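Local coordinates for protein putative oxidoreductase (Pseudomonas putida, PDB 3L6D) that probably binds NADP and acts as an oxidoreductase, with a cofactor domain of the 6-phosphogluconate dehydrogenase type and a reductive-aminase-like C-terminal domain, at residues I15-M20 and I37-P42. Sequence-based numbering, arbitrary orientation.
Sequences IGLGAM and IWNRSP
With CG anti to its backbone N (chi1 -156°), the amide of N39 reaches the backbone of L17, whose own CG lies anti to the carbonyl carbon (chi1 -40°), which brings its CG and CD1 alongside N39 CB. The two side chains run past each other in opposite directions. N39 OD1 takes the backbone N-H of L17, with OD1 2.6 Å from L17 N; the bond is bent, 133° at the hydrogen, and the donor sits well above the carbonyl plane. Just before this, the parallel pairing of strands 12-15 and 35-38 ends in a nearly straight but weak bond from G16 N to W38 O (3.3 Å). I15 CG2 meets the edge of the W38 ring at CE3, 4.0 Å away, while L17 CD1 touches I37 CD1 at 3.7 Å, and both side chains also pack on L48 of helix 42-50. This is the opening beta-alpha-beta unit of a Rossmann fold, in which G16 and G18 fit the GxGxxG pattern, consistent with a dinucleotide-binding turn. A side-chain carbonyl thus takes over where strand pairing stops, giving the L17 N-H an acceptor and tying the glycine-rich turn to the end of strand 35-38, where such folds commonly bind the cofactor.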
loop_
_atom_site.group_PDB
_atom_site.type_symbol
_atom_site.label_atom_id
_atom_site.label_comp_id
_atom_site.label_asym_id
_atom_site.label_seq_id
_atom_site.Cartn_x
_atom_site.Cartn_y
_atom_site.Cartn_z
ATOM N N ILE B 15 16.246 9.088 28.385
ATOM C CA ILE B 15 16.236 10.473 28.654
ATOM C C ILE B 15 15.303 11.168 27.694
ATOM O O ILE B 15 15.431 11.121 26.509
ATOM C CB ILE B 15 17.617 10.998 28.559
ATOM C CG1 ILE B 15 18.397 10.566 29.764
ATOM C CG2 ILE B 15 17.612 12.460 28.443
ATOM C CD1 ILE B 15 19.702 11.034 29.738
ATOM N N GLY B 16 14.359 11.833 28.296
ATOM C CA GLY B 16 13.285 12.495 27.621
ATOM C C GLY B 16 12.107 11.580 27.770
ATOM O O GLY B 16 12.133 10.457 27.336
ATOM N N LEU B 17 11.051 12.090 28.365
ATOM C CA LEU B 17 9.883 11.292 28.605
ATOM C C LEU B 17 8.690 12.046 28.137
ATOM O O LEU B 17 7.833 12.403 28.906
ATOM C CB LEU B 17 9.729 11.043 30.088
ATOM C CG LEU B 17 10.992 10.769 30.878
ATOM C CD1 LEU B 17 10.747 10.597 32.313
ATOM C CD2 LEU B 17 11.739 9.592 30.297
ATOM N N GLY B 18 8.644 12.213 26.831
ATOM C CA GLY B 18 7.501 12.637 26.075
ATOM C C GLY B 18 6.832 11.352 25.676
ATOM O O GLY B 18 7.182 10.310 26.159
ATOM N N ALA B 19 5.865 11.427 24.793
ATOM C CA ALA B 19 5.080 10.229 24.443
ATOM C C ALA B 19 5.920 9.032 23.971
ATOM O O ALA B 19 5.662 7.889 24.378
ATOM C CB ALA B 19 4.002 10.572 23.410
HETATM N N MSE B 20 6.887 9.291 23.090
HETATM C CA MSE B 20 7.703 8.245 22.471
HETATM C C MSE B 20 8.699 7.642 23.490
HETATM O O MSE B 20 8.768 6.413 23.660
HETATM C CB MSE B 20 8.415 8.809 21.239
HETATM C CG MSE B 20 9.160 7.802 20.377
HETATM SE SE MSE B 20 8.220 6.157 19.887
HETATM C CE MSE B 20 7.421 6.649 18.141
ATOM N N ILE B 37 15.688 6.527 34.380
ATOM C CA ILE B 37 15.137 7.640 33.561
ATOM C C ILE B 37 15.529 8.969 34.149
ATOM O O ILE B 37 15.854 9.096 35.364
ATOM C CB ILE B 37 13.576 7.594 33.455
ATOM C CG1 ILE B 37 12.956 7.765 34.863
ATOM C CG2 ILE B 37 13.087 6.270 32.702
ATOM C CD1 ILE B 37 11.451 7.957 34.853
ATOM N N TRP B 38 15.471 9.982 33.282
ATOM C CA TRP B 38 15.604 11.360 33.719
ATOM C C TRP B 38 14.759 12.165 32.762
ATOM O O TRP B 38 14.682 11.856 31.583
ATOM C CB TRP B 38 17.061 11.857 33.653
ATOM C CG TRP B 38 17.191 13.330 34.051
ATOM C CD1 TRP B 38 17.407 13.841 35.306
ATOM C CD2 TRP B 38 17.068 14.450 33.180
ATOM N NE1 TRP B 38 17.446 15.228 35.260
ATOM C CE2 TRP B 38 17.242 15.621 33.964
ATOM C CE3 TRP B 38 16.849 14.579 31.809
ATOM C CZ2 TRP B 38 17.171 16.907 33.413
ATOM C CZ3 TRP B 38 16.768 15.867 31.262
ATOM C CH2 TRP B 38 16.932 17.002 32.065
ATOM N N ASN B 39 14.118 13.193 33.296
ATOM C CA ASN B 39 13.408 14.135 32.504
ATOM C C ASN B 39 13.116 15.412 33.250
ATOM O O ASN B 39 13.590 15.624 34.369
ATOM C CB ASN B 39 12.071 13.560 32.119
ATOM C CG ASN B 39 11.539 14.190 30.893
ATOM O OD1 ASN B 39 12.052 13.951 29.818
ATOM N ND2 ASN B 39 10.533 15.038 31.040
ATOM N N ARG B 40 12.289 16.243 32.611
ATOM C CA ARG B 40 11.720 17.461 33.221
ATOM C C ARG B 40 10.194 17.325 33.461
ATOM O O ARG B 40 9.505 18.325 33.730
ATOM C CB ARG B 40 12.027 18.661 32.318
ATOM C CG ARG B 40 13.505 18.758 31.856
ATOM C CD ARG B 40 13.784 20.131 31.200
ATOM N NE ARG B 40 15.178 20.350 30.790
ATOM C CZ ARG B 40 15.993 21.270 31.314
ATOM N NH1 ARG B 40 15.570 22.082 32.284
ATOM N NH2 ARG B 40 17.245 21.388 30.873
ATOM N N SER B 41 9.658 16.098 33.386
ATOM C CA SER B 41 8.176 15.902 33.357
ATOM C C SER B 41 7.553 15.157 34.532
ATOM O O SER B 41 7.515 13.926 34.539
ATOM C CB SER B 41 7.688 15.236 32.057
ATOM O OG SER B 41 6.351 14.780 32.193
ATOM N N PRO B 42 6.968 15.916 35.471
ATOM C CA PRO B 42 6.328 15.304 36.656
ATOM C C PRO B 42 5.349 14.153 36.275
ATOM O O PRO B 42 5.610 12.982 36.599
ATOM C CB PRO B 42 5.617 16.489 37.309
ATOM C CG PRO B 42 6.413 17.739 36.817
ATOM C CD PRO B 42 6.758 17.381 35.400
#